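Side-chain contacts in beta-mannosidase (Trichoderma harzianum, PDB 4CVU), which probably hydrolyses terminal beta-linked mannose residues from the non-reducing ends of mannosides, as a fungal enzyme of glycoside hydrolase family 2: residues 186-189 against 194-197; 268-273 against 290-295; 604-609 against 666-671. All coordinates share one frame; numbering follows the deposited sequence.

Contact 1. Residues 186-189 against 194-197. With NAG (2-acetamido-2-deoxy-beta-D-glucopyranose), chain J.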
loop_
_atom_site.group_PDB
_atom_site.type_symbol
_atom_site.label_atom_id
_atom_site.label_comp_id
_atom_site.label_asym_id
_atom_site.label_seq_id
_atom_site.Cartn_x
_atom_site.Cartn_y
_atom_site.Cartn_z
ATOM N N PRO A 186 -24.187 15.825 6.907
ATOM C CA PRO A 186 -25.387 16.236 7.623
ATOM C C PRO A 186 -26.650 15.869 6.884
ATOM O O PRO A 186 -26.624 15.511 5.721
ATOM C CB PRO A 186 -25.273 17.755 7.602
ATOM C CG PRO A 186 -24.562 18.025 6.311
ATOM C CD PRO A 186 -23.531 16.956 6.232
ATOM N N ASN A 187 -27.769 16.011 7.567
ATOM C CA ASN A 187 -29.096 15.886 6.976
ATOM C C ASN A 187 -29.631 14.505 6.625
ATOM O O ASN A 187 -30.630 14.432 5.945
ATOM C CB ASN A 187 -29.279 16.839 5.776
ATOM C CG ASN A 187 -29.120 18.288 6.150
ATOM O OD1 ASN A 187 -29.650 18.756 7.145
ATOM N ND2 ASN A 187 -28.324 18.967 5.413
ATOM N N ARG A 188 -29.008 13.433 7.126
ATOM C CA ARG A 188 -29.356 12.061 6.783
ATOM C C ARG A 188 -30.781 11.664 7.181
ATOM O O ARG A 188 -31.341 10.741 6.658
ATOM C CB ARG A 188 -28.349 11.072 7.376
ATOM C CG ARG A 188 -28.463 10.833 8.854
ATOM C CD ARG A 188 -27.272 10.086 9.485
ATOM N NE ARG A 188 -27.189 10.252 10.941
ATOM C CZ ARG A 188 -27.828 9.480 11.808
ATOM N NH1 ARG A 188 -28.599 8.560 11.367
ATOM N NH2 ARG A 188 -27.724 9.634 13.121
ATOM N N GLN A 189 -31.364 12.385 8.136
ATOM C CA GLN A 189 -32.703 12.049 8.597
ATOM C C GLN A 189 -33.753 12.177 7.468
ATOM O O GLN A 189 -34.847 11.604 7.560
ATOM C CB GLN A 189 -33.075 12.922 9.810
ATOM C CG GLN A 189 -33.376 14.395 9.532
ATOM C CD GLN A 189 -32.159 15.291 9.574
ATOM O OE1 GLN A 189 -31.021 14.849 9.321
ATOM N NE2 GLN A 189 -32.393 16.594 9.837
ATOM N N GLU A 194 -29.455 3.824 3.877
ATOM C CA GLU A 194 -28.703 3.199 4.962
ATOM C C GLU A 194 -27.932 4.309 5.616
ATOM O O GLU A 194 -27.150 4.994 5.023
ATOM C CB GLU A 194 -27.804 2.089 4.367
ATOM C CG GLU A 194 -26.734 1.516 5.265
ATOM C CD GLU A 194 -25.994 0.300 4.684
ATOM O OE1 GLU A 194 -25.183 0.509 3.810
ATOM O OE2 GLU A 194 -26.194 -0.821 5.102
ATOM N N GLN A 195 -28.214 4.530 6.893
ATOM C CA GLN A 195 -27.704 5.668 7.545
ATOM C C GLN A 195 -26.193 5.720 7.684
ATOM O O GLN A 195 -25.648 6.786 7.631
ATOM C CB GLN A 195 -28.420 5.883 8.887
ATOM C CG GLN A 195 -29.907 6.014 8.751
ATOM C CD GLN A 195 -30.418 7.389 8.368
ATOM O OE1 GLN A 195 -30.697 8.242 9.222
ATOM N NE2 GLN A 195 -30.616 7.606 7.065
ATOM N N ASN A 196 -25.527 4.592 7.870
ATOM C CA ASN A 196 -24.123 4.557 8.002
ATOM C C ASN A 196 -23.368 4.918 6.742
ATOM O O ASN A 196 -22.213 5.160 6.801
ATOM C CB ASN A 196 -23.596 3.285 8.611
ATOM C CG ASN A 196 -23.782 2.104 7.743
ATOM O OD1 ASN A 196 -24.812 1.490 7.717
ATOM N ND2 ASN A 196 -22.752 1.812 6.963
ATOM N N ASP A 197 -24.076 5.025 5.643
ATOM C CA ASP A 197 -23.484 5.431 4.362
ATOM C C ASP A 197 -22.966 6.873 4.365
ATOM O O ASP A 197 -22.191 7.248 3.512
ATOM C CB ASP A 197 -24.525 5.270 3.284
ATOM C CG ASP A 197 -24.812 3.870 2.940
ATOM O OD1 ASP A 197 -24.303 2.955 3.599
ATOM O OD2 ASP A 197 -25.542 3.669 1.958
HETATM C C1 NAG J . -30.491 23.135 7.386
HETATM C C2 NAG J . -29.067 23.621 7.590
HETATM C C3 NAG J . -28.932 24.795 8.544
HETATM C C4 NAG J . -29.950 25.904 8.265
HETATM C C5 NAG J . -31.337 25.331 7.991
HETATM C C6 NAG J . -32.311 26.434 7.551
HETATM C C7 NAG J . -27.278 22.014 7.343
HETATM C C8 NAG J . -26.512 20.920 8.025
HETATM N N2 NAG J . -28.245 22.542 8.090
HETATM O O3 NAG J . -27.616 25.282 8.378
HETATM O O4 NAG J . -30.027 26.708 9.423
HETATM O O5 NAG J . -31.283 24.274 7.026
HETATM O O6 NAG J . -32.827 26.199 6.251
HETATM O O7 NAG J . -27.003 22.351 6.174
#

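Contact 2. Residues 268-273 against 290-295. With MAN (alpha-D-mannopyranose), chain E.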
loop_
_atom_site.group_PDB
_atom_site.type_symbol
_atom_site.label_atom_id
_atom_site.label_comp_id
_atom_site.label_asym_id
_atom_site.label_seq_id
_atom_site.Cartn_x
_atom_site.Cartn_y
_atom_site.Cartn_z
ATOM N N ALA A 268 -60.694 -16.843 -6.936
ATOM C CA ALA A 268 -59.439 -17.606 -6.989
ATOM C C ALA A 268 -59.318 -18.542 -5.795
ATOM O O ALA A 268 -59.832 -18.255 -4.719
ATOM C CB ALA A 268 -58.239 -16.663 -7.044
ATOM N N SER A 269 -58.623 -19.656 -6.001
ATOM C CA SER A 269 -58.429 -20.681 -4.976
ATOM C C SER A 269 -56.938 -20.960 -4.707
ATOM O O SER A 269 -56.110 -20.810 -5.606
ATOM C CB SER A 269 -59.068 -21.979 -5.432
ATOM O OG SER A 269 -58.236 -22.627 -6.386
ATOM N N MET A 270 -56.630 -21.418 -3.494
ATOM C CA MET A 270 -55.241 -21.601 -3.069
ATOM C C MET A 270 -55.026 -22.974 -2.435
ATOM O O MET A 270 -55.835 -23.460 -1.633
ATOM C CB MET A 270 -54.835 -20.507 -2.069
ATOM C CG MET A 270 -55.035 -19.075 -2.545
ATOM S SD MET A 270 -54.785 -17.871 -1.207
ATOM C CE MET A 270 -52.984 -17.850 -1.175
ATOM N N SER A 271 -53.923 -23.597 -2.812
ATOM C CA SER A 271 -53.506 -24.867 -2.248
ATOM C C SER A 271 -52.030 -24.776 -1.838
ATOM O O SER A 271 -51.292 -23.927 -2.356
ATOM C CB SER A 271 -53.673 -25.966 -3.282
ATOM O OG SER A 271 -52.812 -25.721 -4.373
ATOM N N VAL A 272 -51.608 -25.636 -0.913
ATOM C CA VAL A 272 -50.220 -25.669 -0.451
ATOM C C VAL A 272 -49.706 -27.084 -0.282
ATOM O O VAL A 272 -50.448 -27.971 0.136
ATOM C CB VAL A 272 -50.024 -24.916 0.888
ATOM C CG1 VAL A 272 -50.307 -23.434 0.699
ATOM C CG2 VAL A 272 -50.893 -25.494 2.001
ATOM N N ILE A 273 -48.435 -27.283 -0.617
ATOM C CA ILE A 273 -47.694 -28.492 -0.259
ATOM C C ILE A 273 -46.562 -28.083 0.681
ATOM O O ILE A 273 -45.741 -27.225 0.340
ATOM C CB ILE A 273 -47.114 -29.212 -1.505
ATOM C CG1 ILE A 273 -48.247 -29.654 -2.456
ATOM C CG2 ILE A 273 -46.291 -30.430 -1.090
ATOM C CD1 ILE A 273 -47.817 -29.815 -3.899
ATOM N N GLU A 290 -58.159 -21.918 3.204
ATOM C CA GLU A 290 -59.523 -21.471 3.481
ATOM C C GLU A 290 -59.540 -19.990 3.819
ATOM O O GLU A 290 -58.494 -19.394 4.123
ATOM C CB GLU A 290 -60.146 -22.292 4.611
ATOM C CG GLU A 290 -59.157 -22.762 5.660
ATOM C CD GLU A 290 -59.781 -23.125 6.991
ATOM O OE1 GLU A 290 -61.009 -23.290 7.068
ATOM O OE2 GLU A 290 -59.016 -23.258 7.969
ATOM N N GLY A 291 -60.724 -19.395 3.751
ATOM C CA GLY A 291 -60.897 -17.984 4.013
ATOM C C GLY A 291 -60.119 -17.124 3.034
ATOM O O GLY A 291 -59.584 -16.096 3.398
ATOM N N VAL A 292 -60.088 -17.544 1.777
ATOM C CA VAL A 292 -59.386 -16.829 0.740
ATOM C C VAL A 292 -59.971 -15.431 0.562
ATOM O O VAL A 292 -61.181 -15.272 0.520
ATOM C CB VAL A 292 -59.409 -17.592 -0.600
ATOM C CG1 VAL A 292 -58.715 -16.788 -1.696
ATOM C CG2 VAL A 292 -58.769 -18.966 -0.459
ATOM N N THR A 293 -59.100 -14.427 0.513
ATOM C CA THR A 293 -59.458 -13.060 0.112
ATOM C C THR A 293 -58.513 -12.588 -1.000
ATOM O O THR A 293 -57.381 -13.059 -1.105
ATOM C CB THR A 293 -59.378 -12.064 1.288
ATOM O OG1 THR A 293 -58.068 -12.116 1.865
ATOM C CG2 THR A 293 -60.396 -12.403 2.350
ATOM N N GLN A 294 -58.986 -11.670 -1.831
ATOM C CA GLN A 294 -58.174 -11.108 -2.892
ATOM C C GLN A 294 -58.491 -9.640 -3.178
ATOM O O GLN A 294 -59.582 -9.144 -2.891
ATOM C CB GLN A 294 -58.278 -11.932 -4.177
ATOM C CG GLN A 294 -59.633 -11.891 -4.883
ATOM C CD GLN A 294 -59.712 -12.882 -6.050
ATOM O OE1 GLN A 294 -60.305 -13.956 -5.925
ATOM N NE2 GLN A 294 -59.102 -12.522 -7.191
ATOM N N SER A 295 -57.501 -8.955 -3.734
ATOM C CA SER A 295 -57.635 -7.587 -4.190
ATOM C C SER A 295 -56.830 -7.452 -5.485
ATOM O O SER A 295 -56.424 -8.443 -6.066
ATOM C CB SER A 295 -57.214 -6.581 -3.095
ATOM O OG SER A 295 -55.896 -6.800 -2.607
HETATM C C1 MAN E . -57.793 -5.212 2.577
HETATM C C2 MAN E . -58.021 -6.591 1.976
HETATM C C3 MAN E . -58.482 -6.365 0.545
HETATM C C4 MAN E . -59.695 -5.442 0.578
HETATM C C5 MAN E . -59.503 -4.140 1.390
HETATM C C6 MAN E . -60.832 -3.422 1.611
HETATM O O2 MAN E . -59.032 -7.235 2.687
HETATM O O3 MAN E . -58.737 -7.598 -0.079
HETATM O O4 MAN E . -59.958 -5.125 -0.759
HETATM O O5 MAN E . -58.952 -4.386 2.677
HETATM O O6 MAN E . -60.627 -2.202 2.307
#

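Contact 3. Residues 604-609 against 666-671. With NAG (2-acetamido-2-deoxy-beta-D-glucopyranose), chain H.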
loop_
_atom_site.group_PDB
_atom_site.type_symbol
_atom_site.label_atom_id
_atom_site.label_comp_id
_atom_site.label_asym_id
_atom_site.label_seq_id
_atom_site.Cartn_x
_atom_site.Cartn_y
_atom_site.Cartn_z
ATOM N N GLN A 604 -1.643 -7.184 10.024
ATOM C CA GLN A 604 -1.860 -7.797 8.675
ATOM C C GLN A 604 -3.108 -7.142 8.084
ATOM O O GLN A 604 -3.205 -6.931 6.881
ATOM C CB GLN A 604 -2.048 -9.319 8.719
ATOM C CG GLN A 604 -0.826 -10.124 9.211
ATOM C CD GLN A 604 -0.616 -10.108 10.718
ATOM O OE1 GLN A 604 -1.436 -9.656 11.475
ATOM N NE2 GLN A 604 0.503 -10.650 11.154
ATOM N N THR A 605 -4.087 -6.817 8.958
ATOM C CA THR A 605 -5.290 -6.133 8.501
ATOM C C THR A 605 -4.905 -4.687 8.052
ATOM O O THR A 605 -5.131 -4.321 6.859
ATOM C CB THR A 605 -6.440 -6.189 9.529
ATOM O OG1 THR A 605 -7.053 -7.516 9.568
ATOM C CG2 THR A 605 -7.465 -5.203 9.183
ATOM N N TRP A 606 -4.226 -3.914 8.929
ATOM C CA TRP A 606 -3.731 -2.578 8.537
ATOM C C TRP A 606 -3.041 -2.640 7.183
ATOM O O TRP A 606 -3.231 -1.765 6.317
ATOM C CB TRP A 606 -2.711 -2.071 9.483
ATOM C CG TRP A 606 -3.376 -1.446 10.697
ATOM C CD1 TRP A 606 -3.309 -1.875 11.956
ATOM C CD2 TRP A 606 -4.236 -0.318 10.682
ATOM N NE1 TRP A 606 -4.059 -1.029 12.802
ATOM C CE2 TRP A 606 -4.634 -0.065 12.019
ATOM C CE3 TRP A 606 -4.691 0.535 9.679
ATOM C CZ2 TRP A 606 -5.464 0.995 12.346
ATOM C CZ3 TRP A 606 -5.501 1.584 10.002
ATOM C CH2 TRP A 606 -5.890 1.815 11.344
ATOM N N GLN A 607 -2.190 -3.628 7.041
ATOM C CA GLN A 607 -1.358 -3.741 5.844
ATOM C C GLN A 607 -2.165 -3.833 4.538
ATOM O O GLN A 607 -1.635 -3.622 3.425
ATOM C CB GLN A 607 -0.409 -4.928 5.982
ATOM C CG GLN A 607 0.812 -4.621 6.817
ATOM C CD GLN A 607 1.664 -5.848 7.064
ATOM O OE1 GLN A 607 1.174 -6.965 7.311
ATOM N NE2 GLN A 607 2.922 -5.652 6.977
ATOM N N GLN A 608 -3.441 -4.177 4.661
ATOM C CA GLN A 608 -4.311 -4.281 3.502
ATOM C C GLN A 608 -4.655 -2.904 2.930
ATOM O O GLN A 608 -4.915 -2.800 1.759
ATOM C CB GLN A 608 -5.618 -4.998 3.886
ATOM C CG GLN A 608 -5.424 -6.432 4.337
ATOM C CD GLN A 608 -6.684 -7.053 4.919
ATOM O OE1 GLN A 608 -7.770 -6.455 4.931
ATOM N NE2 GLN A 608 -6.546 -8.275 5.388
ATOM N N ALA A 609 -4.757 -1.887 3.802
ATOM C CA ALA A 609 -5.400 -0.620 3.474
ATOM C C ALA A 609 -4.486 0.586 3.501
ATOM O O ALA A 609 -4.792 1.575 2.883
ATOM C CB ALA A 609 -6.578 -0.384 4.438
ATOM N N ALA A 666 7.460 -4.085 14.343
ATOM C CA ALA A 666 7.157 -4.994 15.389
ATOM C C ALA A 666 6.573 -4.178 16.558
ATOM O O ALA A 666 5.719 -4.653 17.299
ATOM C CB ALA A 666 8.417 -5.734 15.826
ATOM N N ASN A 667 7.018 -2.943 16.696
ATOM C CA ASN A 667 6.505 -2.067 17.771
ATOM C C ASN A 667 5.002 -1.711 17.585
ATOM O O ASN A 667 4.201 -1.636 18.554
ATOM C CB ASN A 667 7.321 -0.782 17.828
ATOM C CG ASN A 667 7.212 -0.072 19.179
ATOM O OD1 ASN A 667 7.084 -0.729 20.193
ATOM N ND2 ASN A 667 7.275 1.268 19.186
ATOM N N PHE A 668 4.668 -1.389 16.349
ATOM C CA PHE A 668 3.288 -1.122 15.937
ATOM C C PHE A 668 2.473 -2.410 16.101
ATOM O O PHE A 668 1.414 -2.399 16.740
ATOM C CB PHE A 668 3.250 -0.641 14.488
ATOM C CG PHE A 668 1.849 -0.350 13.971
ATOM C CD1 PHE A 668 1.009 0.504 14.663
ATOM C CD2 PHE A 668 1.371 -0.947 12.802
ATOM C CE1 PHE A 668 -0.266 0.757 14.211
ATOM C CE2 PHE A 668 0.098 -0.681 12.335
ATOM C CZ PHE A 668 -0.726 0.184 13.053
ATOM N N SER A 669 2.926 -3.516 15.496
ATOM C CA SER A 669 2.201 -4.749 15.645
ATOM C C SER A 669 1.915 -5.107 17.111
ATOM O O SER A 669 0.843 -5.646 17.433
ATOM C CB SER A 669 2.977 -5.897 15.141
ATOM O OG SER A 669 2.128 -7.011 15.221
ATOM N N SER A 670 2.917 -4.905 17.944
ATOM C CA SER A 670 2.849 -5.282 19.362
ATOM C C SER A 670 1.945 -4.358 20.151
ATOM O O SER A 670 1.272 -4.812 21.097
ATOM C CB SER A 670 4.222 -5.230 20.015
ATOM O OG SER A 670 4.907 -6.426 19.900
ATOM N N TRP A 671 1.975 -3.067 19.837
ATOM C CA TRP A 671 1.007 -2.122 20.443
ATOM C C TRP A 671 -0.417 -2.482 19.987
ATOM O O TRP A 671 -1.342 -2.422 20.748
ATOM C CB TRP A 671 1.356 -0.628 20.111
ATOM C CG TRP A 671 2.233 -0.011 21.122
ATOM C CD1 TRP A 671 3.601 -0.037 21.182
ATOM C CD2 TRP A 671 1.797 0.659 22.307
ATOM N NE1 TRP A 671 4.025 0.607 22.317
ATOM C CE2 TRP A 671 2.939 1.014 23.035
ATOM C CE3 TRP A 671 0.539 0.968 22.828
ATOM C CZ2 TRP A 671 2.873 1.696 24.245
ATOM C CZ3 TRP A 671 0.461 1.646 24.031
ATOM C CH2 TRP A 671 1.620 2.013 24.722
HETATM C C1 NAG H . 7.195 2.064 20.402
HETATM C C2 NAG H . 8.381 3.051 20.512
HETATM C C3 NAG H . 8.258 4.023 21.681
HETATM C C4 NAG H . 6.885 4.664 21.663
HETATM C C5 NAG H . 5.815 3.569 21.682
HETATM C C6 NAG H . 4.396 4.155 21.646
HETATM C C7 NAG H . 10.586 2.487 19.680
HETATM C C8 NAG H . 11.910 1.800 19.901
HETATM N N2 NAG H . 9.659 2.392 20.624
HETATM O O3 NAG H . 9.244 5.024 21.529
HETATM O O4 NAG H . 6.744 5.489 22.802
HETATM O O5 NAG H . 5.978 2.737 20.563
HETATM O O6 NAG H . 4.217 4.976 20.509
HETATM O O7 NAG H . 10.394 3.121 18.660
#

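Contact 1. Residues 186-189 against 194-197
Gln-195 meets Arg-188 through both ends of its carboxamide. Its NE2 donates to the Arg-188 carbonyl O at 3.2 Å with an N-H...O angle of 158°. The acceptor lies almost in the plane of the amide, but the donor approaches from above the carbonyl plane, about 50° out of it. The other branch, OE1, stands 3.0 Å from Arg-188 NH1, a bond that is weak because the N-H is poorly aimed; the guanidinium and amide planes are well inclined to each other. Lower on the arginine, CG comes within 3.4 Å of Gln-195 OE1, and the two side chains cross at roughly a right angle. The bend at chi2 of Gln-195 (-82°) folds its amide back toward the 188 backbone rather than letting it run on past.

A second shell fixes these groups. Tyr-454 OH also bonds Gln-195 OE1, Lys-193 O takes NE2, and Ser-450 O takes Arg-188 NH1, so Gln-195 OE1, Gln-195 NE2 and Arg-188 NH1 each have two partners in a buried setting. A leucine in place of Gln-195 would probably leave the Arg-188 carbonyl without this donor and deprive Tyr-454 of its amide partner. Farther out, Pro-186 CB packs 3.4 Å from methyl C8 of the N-acetylglucosamine of chain J, part of an attached glycan, not a bound substrate. Both segments belong to the loop between helix 159-168 and strand 215-221, an excursion of the galactose-binding-like domain whose short 3-10 turns bond to residues following strands 418-421 and 442-446 of the mixed sheet, consistent with the catalytic barrel of this family.

Contact 2. Residues 268-273 against 290-295
The flat group is the carboxamide of Gln-294, and Ala-268 meets it at the oxygen: the Ala-268 N-H points to OE1 at 3.1 Å, nearly straight (170°) and in the carbonyl plane, with a C=O...N angle of 147°. Ala-268 CB sits 3.6 Å from the same oxygen. On the amide's other branch, NE2 donates to Pro-265 O, so a donor and an acceptor of one neighbouring piece of chain fix the rotation of the group.

These residues belong to the hairpin of strands 268-276 and 283-294 in the immunoglobulin-like beta-sandwich domain of the family 2 enzymes. Regular pairing is found deeper in the hairpin, where Met-270 bonds to Leu-289 and Val-272 to Gly-287 through their backbones. At Gly-291, with phi at 62°, the chain turns a corner. The axes of 292-294 and 268-273 come no nearer than 7.6 Å and are well off antiparallel, and the contacts between them are made mostly by side chains. Gln-294 bridges the gap with an extended chain.

Val-292 fills the nearer part. Its CG1 branch, turned opposite the backbone N, lies 3.5 Å from Ala-268 O and 4.1 Å from Met-270 SD, while CG2 approaches the same sulfur at 4.2 Å. The bend at chi3 of the methionine turns its methyl out of line with the chain, and the side chain also packs on Leu-289, Val-299 and Val-328, joining the hairpin to strands 298-305 and 324-332. At the end of the segment an alpha-mannose of an attached glycan makes contact: its O3 donates a weak hydrogen bond to Gln-294 O at 3.3 Å and lies 3.5 Å from Ser-295 CB.

Contact 3. Residues 604-609 against 666-671
Trp-606 and Phe-668 come from two separate helices, with CA atoms 10.3 Å apart, so the backbones do not touch and two rings span the distance. Around Trp-606 the backbone bonds run from residue i+3 to i (Gln-608 N to Thr-605 O, Ala-609 N to Trp-606 O), whereas Ser-670 and Trp-671 bond back four residues. Phe-668 reaches out with CG opposite its backbone N (chi1 180°) and sets CZ over one face of the indole, displaced toward the rim of the five-membered ring. Phe-668 CZ is 3.5 Å from Trp-606 CD1 and 3.6 Å from Trp-606 NE1; Phe-668 CE2 is also 3.6 Å from Trp-606 CD1. Ring centroids are 4.9 Å apart and the planes inclined at 49°, an oblique pair.

Phe-668 is also the middle residue of the N-glycosylation sequon Asn-Phe-Ser: Asn-667 carries the sugar, its ND2 bonded covalently to C1 of the N-acetylglucosamine of chain H at 1.5 Å. One helical turn on, Trp-671 lies beside that sugar, whose C6 stands over a face of the indole, 3.7 Å from CE2, while Trp-671 NE1 donates to Pro-659 O. Back at the aromatic pair, the Trp-606 side chain packs on Pro-601 and Pro-715 and on Val-622 and Arg-625 of helix 620-625, and the Phe-668 side chain touches Ile-603.

In the fold
The three contacts follow one another along the chain without interleaving, and none touches another. Contact 1, in the galactose-binding-like domain, and contact 2, in the immunoglobulin-like sheet, have centres about 41 Å apart. The centre of contact 3 is about 31 Å from that of contact 1 and about 60 Å from that of contact 2, on the opposite side of the chain's centre from contact 2. Helices 603-609 and 664-692 precede strand 702-705, which pairs with strand 380-389 in the mixed sheet; bonds from contact 1 reach loops following other strands of that sheet. Contact 2 shares no sheet with either. Each site has glycan sugar close by, consistent with a heavily glycosylated, multidomain enzyme.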